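Local coordinates for putative type VI secretion protein (Escherichia coli, PDB 6SKI), which is a phospholipase effector (Tle1) of the type VI secretion system, a lipase toxin that is loaded onto the VgrG spike, at residues 204-209 with 266-271; 127-131 with 160-164; 292-298 with 534-539. One frame throughout, in Å; residues are numbered along the deposited sequence.

All three contacts are partly buried, and each joins different elements of the fold. Interaction 1 lays a loop along helix 198-211, with side-chain donors binding loop carbonyls; half of its touching residues are buried. Interaction 2 sets the end of strand 121-128 against helix 156-178. It is mostly aliphatic, with weak bonds round one lysine, and none of its touching residues is exposed. Interaction 3 pairs two short strands by regular backbone bonds and is the most open. Interactions 1 and 2 meet where helices 198-211 and 156-178 are joined by the Arg209-Asp162 salt bridge. Interactions 1 and 3 meet round Arg204. Interactions 2 and 3 do not touch.

Interaction 1 of 3, residues 204-209 with 266-271; sequences RHFANR and GVKLEL
The irregular segment 266-271 runs along one side of residues 204-209 of helix 198-211, closest where the CA atoms of His205 and Lys268 are 4.9 Å apart. The carbonyl of Lys268 faces the helix here, and its O lies 3.2 Å from His205 CA in a CA-H...O contact.

Arg204 carries the main polar contact. Its NE donates to the backbone O of Leu269 at 2.8 Å, with an N-H...O angle of 131°. The carbonyl oxygen lies close to the guanidinium plane, at its edge. The arginine chain bends at chi3 (71°), which turns the flat group back onto this carbonyl. Leu271 CD1 sits over one guanidinium face. Lower on the same side chain, Arg204 CB packs on Leu269 CD2 at 3.7 Å. NH1, turned away from the Leu269 carbonyl, makes a hydrogen bond to Asn295 O.

His205 NE2 makes a weak, bent hydrogen bond to Gly266 O at 3.2 Å. One face of its ring is covered near the rim by Arg209 CG. Lys268 CE passes 3.8 Å from His205 CD2 and 3.6 Å from Asn208 CB. The amine of Lys268 reaches on to a salt bridge with Glu212, while the guanidinium of Arg209 turns to Asp162.

The loop connects strand 237-243 to strand 278-284. Leu271 reaches Leu241 and Leu243 of the first strand, and Ala207 also packs on Leu241. On the other flank, His205 and Arg209 lie against helix 156-178, so helix 198-211 is held between this helix, the strand and the loop.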
loop_
_atom_site.group_PDB
_atom_site.type_symbol
_atom_site.label_atom_id
_atom_site.label_comp_id
_atom_site.label_asym_id
_atom_site.label_seq_id
_atom_site.Cartn_x
_atom_site.Cartn_y
_atom_site.Cartn_z
ATOM N N ARG A 204 3.914 -7.642 -3.658
ATOM C CA ARG A 204 5.000 -8.489 -4.120
ATOM C C ARG A 204 5.040 -9.773 -3.313
ATOM O O ARG A 204 5.089 -10.868 -3.886
ATOM C CB ARG A 204 6.318 -7.726 -4.032
ATOM C CG ARG A 204 6.366 -6.547 -4.982
ATOM C CD ARG A 204 7.441 -5.556 -4.611
ATOM N NE ARG A 204 8.781 -6.063 -4.861
ATOM C CZ ARG A 204 9.803 -5.296 -5.216
ATOM N NH1 ARG A 204 9.628 -3.994 -5.364
ATOM N NH2 ARG A 204 10.994 -5.828 -5.428
ATOM N N HIS A 205 4.898 -9.661 -1.990
ATOM C CA HIS A 205 4.862 -10.860 -1.168
ATOM C C HIS A 205 3.734 -11.772 -1.612
ATOM O O HIS A 205 3.950 -12.967 -1.844
ATOM C CB HIS A 205 4.715 -10.488 0.306
ATOM C CG HIS A 205 4.945 -11.633 1.242
ATOM N ND1 HIS A 205 3.962 -12.123 2.071
ATOM C CD2 HIS A 205 6.042 -12.391 1.470
ATOM C CE1 HIS A 205 4.444 -13.132 2.775
ATOM N NE2 HIS A 205 5.705 -13.312 2.431
ATOM N N PHE A 206 2.543 -11.206 -1.819
ATOM C CA PHE A 206 1.427 -12.023 -2.270
ATOM C C PHE A 206 1.773 -12.722 -3.571
ATOM O O PHE A 206 1.572 -13.936 -3.702
ATOM C CB PHE A 206 0.174 -11.166 -2.430
ATOM C CG PHE A 206 -1.035 -11.940 -2.858
ATOM C CD1 PHE A 206 -1.852 -12.544 -1.925
ATOM C CD2 PHE A 206 -1.351 -12.064 -4.196
ATOM C CE1 PHE A 206 -2.959 -13.257 -2.323
ATOM C CE2 PHE A 206 -2.453 -12.774 -4.596
ATOM C CZ PHE A 206 -3.258 -13.370 -3.661
ATOM N N ALA A 207 2.362 -11.989 -4.518
ATOM C CA ALA A 207 2.690 -12.604 -5.795
ATOM C C ALA A 207 3.633 -13.776 -5.590
ATOM O O ALA A 207 3.453 -14.839 -6.194
ATOM C CB ALA A 207 3.301 -11.571 -6.738
ATOM N N ASN A 208 4.595 -13.625 -4.679
ATOM C CA ASN A 208 5.528 -14.714 -4.437
ATOM C C ASN A 208 4.811 -15.906 -3.826
ATOM O O ASN A 208 5.080 -17.054 -4.195
ATOM C CB ASN A 208 6.669 -14.237 -3.548
ATOM C CG ASN A 208 7.709 -13.455 -4.317
ATOM O OD1 ASN A 208 8.074 -12.347 -3.939
ATOM N ND2 ASN A 208 8.187 -14.029 -5.412
ATOM N N ARG A 209 3.862 -15.650 -2.926
ATOM C CA ARG A 209 3.072 -16.740 -2.371
ATOM C C ARG A 209 2.278 -17.441 -3.462
ATOM O O ARG A 209 2.029 -18.647 -3.380
ATOM C CB ARG A 209 2.147 -16.216 -1.278
ATOM C CG ARG A 209 2.885 -15.650 -0.089
ATOM C CD ARG A 209 1.934 -15.181 0.987
ATOM N NE ARG A 209 1.188 -16.290 1.568
ATOM C CZ ARG A 209 0.639 -16.264 2.777
ATOM N NH1 ARG A 209 0.752 -15.186 3.535
ATOM N NH2 ARG A 209 -0.024 -17.317 3.227
ATOM N N GLY A 266 9.514 -12.481 7.111
ATOM C CA GLY A 266 9.889 -13.191 5.909
ATOM C C GLY A 266 9.181 -12.650 4.689
ATOM O O GLY A 266 8.417 -13.368 4.039
ATOM N N VAL A 267 9.426 -11.383 4.366
ATOM C CA VAL A 267 8.786 -10.760 3.215
ATOM C C VAL A 267 9.597 -11.084 1.966
ATOM O O VAL A 267 10.826 -10.957 1.949
ATOM C CB VAL A 267 8.608 -9.245 3.413
ATOM C CG1 VAL A 267 8.017 -8.968 4.781
ATOM C CG2 VAL A 267 9.916 -8.490 3.254
ATOM N N LYS A 268 8.914 -11.573 0.943
ATOM C CA LYS A 268 9.529 -11.937 -0.322
ATOM C C LYS A 268 9.215 -10.833 -1.319
ATOM O O LYS A 268 8.057 -10.645 -1.701
ATOM C CB LYS A 268 9.012 -13.296 -0.788
ATOM C CG LYS A 268 9.735 -14.469 -0.141
ATOM C CD LYS A 268 8.778 -15.537 0.378
ATOM C CE LYS A 268 7.414 -15.466 -0.282
ATOM N NZ LYS A 268 6.511 -16.545 0.202
ATOM N N LEU A 269 10.241 -10.092 -1.727
ATOM C CA LEU A 269 10.054 -8.925 -2.576
ATOM C C LEU A 269 10.741 -9.069 -3.923
ATOM O O LEU A 269 10.688 -8.139 -4.733
ATOM C CB LEU A 269 10.576 -7.670 -1.871
ATOM C CG LEU A 269 9.745 -7.152 -0.702
ATOM C CD1 LEU A 269 9.992 -5.677 -0.506
ATOM C CD2 LEU A 269 8.280 -7.436 -0.922
ATOM N N GLU A 270 11.373 -10.205 -4.190
ATOM C CA GLU A 270 12.085 -10.420 -5.438
ATOM C C GLU A 270 11.117 -11.026 -6.439
ATOM O O GLU A 270 10.409 -11.985 -6.119
ATOM C CB GLU A 270 13.296 -11.332 -5.233
ATOM C CG GLU A 270 14.365 -11.202 -6.311
ATOM C CD GLU A 270 14.509 -12.449 -7.158
ATOM O OE1 GLU A 270 14.466 -13.563 -6.594
ATOM O OE2 GLU A 270 14.677 -12.313 -8.387
ATOM N N LEU A 271 11.082 -10.464 -7.640
ATOM C CA LEU A 271 10.094 -10.828 -8.649
ATOM C C LEU A 271 10.818 -11.546 -9.779
ATOM O O LEU A 271 11.424 -10.909 -10.645
ATOM C CB LEU A 271 9.354 -9.595 -9.151
ATOM C CG LEU A 271 8.684 -8.744 -8.072
ATOM C CD1 LEU A 271 8.086 -7.492 -8.676
ATOM C CD2 LEU A 271 7.632 -9.546 -7.336
#

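Interaction 2 of 3, residues 127-131 with 160-164; sequences YISGI and KTDEA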
loop_
_atom_site.group_PDB
_atom_site.type_symbol
_atom_site.label_atom_id
_atom_site.label_comp_id
_atom_site.label_asym_id
_atom_site.label_seq_id
_atom_site.Cartn_x
_atom_site.Cartn_y
_atom_site.Cartn_z
ATOM N N TYR A 127 -10.251 -5.531 -1.637
ATOM C CA TYR A 127 -9.552 -4.366 -1.111
ATOM C C TYR A 127 -8.994 -4.693 0.264
ATOM O O TYR A 127 -9.744 -5.064 1.171
ATOM C CB TYR A 127 -10.479 -3.154 -1.038
ATOM C CG TYR A 127 -9.799 -1.912 -0.521
ATOM C CD1 TYR A 127 -9.073 -1.091 -1.370
ATOM C CD2 TYR A 127 -9.886 -1.557 0.816
ATOM C CE1 TYR A 127 -8.451 0.043 -0.901
ATOM C CE2 TYR A 127 -9.265 -0.427 1.292
ATOM C CZ TYR A 127 -8.551 0.369 0.431
ATOM O OH TYR A 127 -7.934 1.501 0.908
ATOM N N ILE A 128 -7.682 -4.554 0.413
ATOM C CA ILE A 128 -7.003 -4.709 1.691
ATOM C C ILE A 128 -6.442 -3.354 2.093
ATOM O O ILE A 128 -5.825 -2.663 1.278
ATOM C CB ILE A 128 -5.891 -5.773 1.612
ATOM C CG1 ILE A 128 -6.464 -7.111 1.147
ATOM C CG2 ILE A 128 -5.224 -5.947 2.954
ATOM C CD1 ILE A 128 -6.236 -7.396 -0.317
ATOM N N SER A 129 -6.656 -2.977 3.350
ATOM C CA SER A 129 -6.249 -1.664 3.821
ATOM C C SER A 129 -4.746 -1.641 4.097
ATOM O O SER A 129 -4.039 -2.637 3.933
ATOM C CB SER A 129 -7.044 -1.276 5.063
ATOM O OG SER A 129 -6.893 -2.242 6.087
ATOM N N GLY A 130 -4.251 -0.481 4.509
ATOM C CA GLY A 130 -2.839 -0.339 4.781
ATOM C C GLY A 130 -2.449 -0.837 6.156
ATOM O O GLY A 130 -3.280 -1.030 7.040
ATOM N N ILE A 131 -1.143 -1.044 6.325
ATOM C CA ILE A 131 -0.626 -1.577 7.581
ATOM C C ILE A 131 -0.877 -0.604 8.724
ATOM O O ILE A 131 -1.335 -0.997 9.803
ATOM C CB ILE A 131 0.867 -1.918 7.439
ATOM C CG1 ILE A 131 1.094 -2.773 6.193
ATOM C CG2 ILE A 131 1.369 -2.628 8.677
ATOM C CD1 ILE A 131 2.534 -3.155 5.970
ATOM N N LYS A 160 -0.823 -8.792 6.129
ATOM C CA LYS A 160 -1.739 -8.259 5.133
ATOM C C LYS A 160 -1.973 -9.259 4.012
ATOM O O LYS A 160 -3.071 -9.327 3.463
ATOM C CB LYS A 160 -1.214 -6.935 4.586
ATOM C CG LYS A 160 -1.403 -5.784 5.552
ATOM C CD LYS A 160 -2.816 -5.254 5.513
ATOM C CE LYS A 160 -3.136 -4.463 6.760
ATOM N NZ LYS A 160 -4.557 -4.039 6.786
ATOM N N THR A 161 -0.960 -10.052 3.664
ATOM C CA THR A 161 -1.213 -11.127 2.703
ATOM C C THR A 161 -2.158 -12.182 3.276
ATOM O O THR A 161 -2.984 -12.743 2.545
ATOM C CB THR A 161 0.098 -11.759 2.245
ATOM O OG1 THR A 161 0.719 -12.435 3.342
ATOM C CG2 THR A 161 1.026 -10.696 1.700
ATOM N N ASP A 162 -2.093 -12.426 4.584
ATOM C CA ASP A 162 -3.039 -13.351 5.206
ATOM C C ASP A 162 -4.457 -12.783 5.202
ATOM O O ASP A 162 -5.428 -13.487 4.876
ATOM C CB ASP A 162 -2.601 -13.653 6.637
ATOM C CG ASP A 162 -1.379 -14.542 6.697
ATOM O OD1 ASP A 162 -0.572 -14.509 5.746
ATOM O OD2 ASP A 162 -1.219 -15.270 7.698
ATOM N N GLU A 163 -4.586 -11.503 5.555
ATOM C CA GLU A 163 -5.869 -10.825 5.433
ATOM C C GLU A 163 -6.363 -10.858 3.996
ATOM O O GLU A 163 -7.568 -10.951 3.752
ATOM C CB GLU A 163 -5.745 -9.384 5.930
ATOM C CG GLU A 163 -6.803 -8.438 5.389
ATOM C CD GLU A 163 -6.836 -7.112 6.119
ATOM O OE1 GLU A 163 -7.530 -6.188 5.646
ATOM O OE2 GLU A 163 -6.166 -6.993 7.167
ATOM N N ALA A 164 -5.442 -10.810 3.035
ATOM C CA ALA A 164 -5.817 -10.919 1.634
ATOM C C ALA A 164 -6.379 -12.293 1.323
ATOM O O ALA A 164 -7.296 -12.419 0.513
ATOM C CB ALA A 164 -4.617 -10.621 0.741
#
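Lys160 and Ile128 run alongside each other with opposed directions, one coming off the helix and the other off the strand. Their nearest atoms are Lys160 CD and Ile128 CG2, 3.6 Å apart. Glu163 passes the same methyl group in the same manner, and its OE1 is also 3.6 Å from Ile128 CG2. Ile128 CG2 thus faces both side chains, which stand about one helical turn apart. Its other branch reaches Ala164, the residue after Glu163, with Ile128 CD1 on Ala164 CB at 3.8 Å.

The lysine chain bends at chi2 (-80°) and is extended beyond. The bend carries its amine past Ile128 to the backbone just after the strand. There Lys160 NZ makes a weak hydrogen bond to Ser129 O at 3.2 Å. A second weak one joins Lys160 NZ to Gly130 O at 3.3 Å. Ser129 OG is 3.0 Å from Lys160 NZ. On the way, Lys160 CG crosses Ile131 CG1 obliquely at 4.0 Å.

Strand 121-128 belongs to the central, mainly parallel sheet of an alpha/beta-hydrolase-like domain. It pairs with strand 22-43, and Ile128 bonds through its backbone to Phe42 and Asp44. Helix 156-178 comes before strand 184-195, which also runs parallel to 22-43. The contact therefore packs a connecting helix on the sheet. Ile128 and Ala164 both touch Phe43 of strand 22-43.

Glu163 is extended, with CG anti to its own N (chi1 158°). Its carboxylate is brought beside the lysine, and OE2 forms a salt bridge with Lys160 NZ at 3.4 Å. The bond is weak, but it would probably help to balance the lysine charge. Arg167, one turn further along the helix, pairs only weakly, at long range, with the Glu163 carboxylate and binds the carbonyl of Tyr127.

Interaction 3 of 3, residues 292-298 with 534-539; sequences FSLNSIK and RSVWYM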
loop_
_atom_site.group_PDB
_atom_site.type_symbol
_atom_site.label_atom_id
_atom_site.label_comp_id
_atom_site.label_asym_id
_atom_site.label_seq_id
_atom_site.Cartn_x
_atom_site.Cartn_y
_atom_site.Cartn_z
ATOM N N PHE A 292 11.404 6.380 3.805
ATOM C CA PHE A 292 10.725 5.924 2.595
ATOM C C PHE A 292 11.806 5.635 1.567
ATOM O O PHE A 292 12.142 6.479 0.737
ATOM C CB PHE A 292 9.730 6.958 2.097
ATOM C CG PHE A 292 8.563 7.160 3.011
ATOM C CD1 PHE A 292 8.704 7.873 4.187
ATOM C CD2 PHE A 292 7.325 6.642 2.695
ATOM C CE1 PHE A 292 7.634 8.060 5.028
ATOM C CE2 PHE A 292 6.252 6.829 3.532
ATOM C CZ PHE A 292 6.406 7.539 4.699
ATOM N N SER A 293 12.343 4.426 1.624
ATOM C CA SER A 293 13.347 3.970 0.681
ATOM C C SER A 293 12.702 3.013 -0.309
ATOM O O SER A 293 11.839 2.211 0.057
ATOM C CB SER A 293 14.511 3.295 1.407
ATOM O OG SER A 293 14.075 2.165 2.134
ATOM N N LEU A 294 13.121 3.105 -1.562
ATOM C CA LEU A 294 12.488 2.373 -2.644
ATOM C C LEU A 294 13.020 0.952 -2.719
ATOM O O LEU A 294 14.203 0.709 -2.483
ATOM C CB LEU A 294 12.733 3.083 -3.973
ATOM C CG LEU A 294 12.115 2.449 -5.213
ATOM C CD1 LEU A 294 10.608 2.478 -5.141
ATOM C CD2 LEU A 294 12.617 3.146 -6.456
ATOM N N ASN A 295 12.129 0.011 -3.009
ATOM C CA ASN A 295 12.508 -1.311 -3.491
ATOM C C ASN A 295 12.200 -1.341 -4.981
ATOM O O ASN A 295 11.033 -1.378 -5.380
ATOM C CB ASN A 295 11.770 -2.418 -2.745
ATOM C CG ASN A 295 12.057 -2.412 -1.263
ATOM O OD1 ASN A 295 12.827 -3.232 -0.769
ATOM N ND2 ASN A 295 11.439 -1.490 -0.543
ATOM N N SER A 296 13.241 -1.317 -5.798
ATOM C CA SER A 296 13.086 -1.120 -7.229
ATOM C C SER A 296 13.115 -2.447 -7.973
ATOM O O SER A 296 13.807 -3.389 -7.584
ATOM C CB SER A 296 14.179 -0.200 -7.770
ATOM O OG SER A 296 14.287 -0.309 -9.175
ATOM N N ILE A 297 12.345 -2.503 -9.052
ATOM C CA ILE A 297 12.321 -3.637 -9.957
ATOM C C ILE A 297 12.956 -3.277 -11.298
ATOM O O ILE A 297 12.729 -3.951 -12.297
ATOM C CB ILE A 297 10.891 -4.175 -10.131
ATOM C CG1 ILE A 297 10.043 -3.192 -10.936
ATOM C CG2 ILE A 297 10.258 -4.435 -8.782
ATOM C CD1 ILE A 297 8.693 -3.725 -11.322
ATOM N N LYS A 298 13.767 -2.223 -11.322
ATOM C CA LYS A 298 14.391 -1.763 -12.553
ATOM C C LYS A 298 15.447 -2.758 -13.005
ATOM O O LYS A 298 16.252 -3.232 -12.198
ATOM C CB LYS A 298 15.017 -0.386 -12.354
ATOM C CG LYS A 298 15.416 0.295 -13.644
ATOM C CD LYS A 298 14.777 1.660 -13.765
ATOM C CE LYS A 298 14.687 2.093 -15.214
ATOM N NZ LYS A 298 13.824 1.181 -16.008
ATOM N N ARG A 534 17.380 9.468 -2.456
ATOM C CA ARG A 534 16.613 8.370 -1.894
ATOM C C ARG A 534 17.412 7.073 -1.935
ATOM O O ARG A 534 18.191 6.822 -2.857
ATOM C CB ARG A 534 15.305 8.201 -2.659
ATOM C CG ARG A 534 14.294 7.301 -1.996
ATOM C CD ARG A 534 13.287 6.819 -3.009
ATOM N NE ARG A 534 12.057 6.357 -2.382
ATOM C CZ ARG A 534 10.934 6.119 -3.044
ATOM N NH1 ARG A 534 10.893 6.300 -4.355
ATOM N NH2 ARG A 534 9.857 5.698 -2.401
ATOM N N SER A 535 17.204 6.242 -0.918
ATOM C CA SER A 535 17.851 4.939 -0.848
ATOM C C SER A 535 17.057 3.942 -1.680
ATOM O O SER A 535 15.859 3.750 -1.453
ATOM C CB SER A 535 17.953 4.469 0.599
ATOM O OG SER A 535 19.196 4.832 1.167
ATOM N N VAL A 536 17.717 3.315 -2.646
ATOM C CA VAL A 536 17.089 2.345 -3.530
ATOM C C VAL A 536 17.718 0.983 -3.283
ATOM O O VAL A 536 18.948 0.852 -3.262
ATOM C CB VAL A 536 17.223 2.756 -5.005
ATOM C CG1 VAL A 536 16.357 1.878 -5.872
ATOM C CG2 VAL A 536 16.837 4.207 -5.176
ATOM N N TRP A 537 16.875 -0.024 -3.089
ATOM C CA TRP A 537 17.285 -1.414 -2.955
ATOM C C TRP A 537 16.831 -2.134 -4.215
ATOM O O TRP A 537 15.629 -2.291 -4.446
ATOM C CB TRP A 537 16.671 -2.053 -1.712
ATOM C CG TRP A 537 16.697 -1.187 -0.489
ATOM C CD1 TRP A 537 15.630 -0.843 0.288
ATOM C CD2 TRP A 537 17.843 -0.567 0.109
ATOM N NE1 TRP A 537 16.037 -0.043 1.325
ATOM C CE2 TRP A 537 17.391 0.141 1.238
ATOM C CE3 TRP A 537 19.205 -0.539 -0.203
ATOM C CZ2 TRP A 537 18.250 0.869 2.055
ATOM C CZ3 TRP A 537 20.056 0.184 0.609
ATOM C CH2 TRP A 537 19.576 0.877 1.725
ATOM N N TYR A 538 17.781 -2.534 -5.049
ATOM C CA TYR A 538 17.435 -3.294 -6.235
ATOM C C TYR A 538 17.337 -4.780 -5.902
ATOM O O TYR A 538 17.749 -5.239 -4.834
ATOM C CB TYR A 538 18.447 -3.041 -7.348
ATOM C CG TYR A 538 18.596 -1.579 -7.693
ATOM C CD1 TYR A 538 17.863 -1.015 -8.725
ATOM C CD2 TYR A 538 19.465 -0.761 -6.986
ATOM C CE1 TYR A 538 17.990 0.318 -9.044
ATOM C CE2 TYR A 538 19.598 0.574 -7.299
ATOM C CZ TYR A 538 18.858 1.108 -8.329
ATOM O OH TYR A 538 18.986 2.439 -8.647
ATOM N N MET A 539 16.770 -5.535 -6.835
ATOM C CA MET A 539 16.543 -6.960 -6.631
ATOM C C MET A 539 17.779 -7.778 -6.990
ATOM O O MET A 539 18.259 -8.577 -6.188
ATOM C CB MET A 539 15.346 -7.426 -7.456
ATOM C CG MET A 539 14.047 -7.491 -6.674
ATOM S SD MET A 539 12.603 -7.594 -7.743
ATOM C CE MET A 539 13.314 -8.354 -9.194
#
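A two-stranded parallel sheet joins Leu294-Ser296 to Val536-Tyr538, close to the end of the modelled chain. It lies beside a probable Ser-His-Asp triad (Ser197, His310, Asp245), as expected of an alpha/beta-hydrolase lipase.

The axes of the short strands run 27° from parallel. Leu294 N donates to Ser535 O at 2.8 Å, and Leu294 O accepts from Trp537 N, also at 2.8 Å. Ser296 N then binds Trp537 O at 2.9 Å.

Leu294 and Val536 point to the same face of the sheet, side by side. On this face Val536 CG1 meets Ser296 CB at 3.6 Å and lies over the rim of the Tyr538 ring. Ser296 OG accepts from Lys298 N, which makes an ST turn. On the other face, Trp537 NE1 makes a weak bond to Ser293 OG at 3.1 Å. Asn295 OD1 sits at the indole edge, near CD1.

The Arg534 chain runs out straight, which brings its NE to Phe292 O, 3.1 Å away. NE donates there, nearly straight (164°), from above the carbonyl plane. Leu294 CB covers one guanidinium face, 3.5 Å above it.

Arg534 NH2 forms a salt bridge with Asp245. Backbone bonds therefore fix strand 536-538, and Arg534 ties it to the probable triad aspartate. This arrangement is consistent with a second-shell role in positioning that residue.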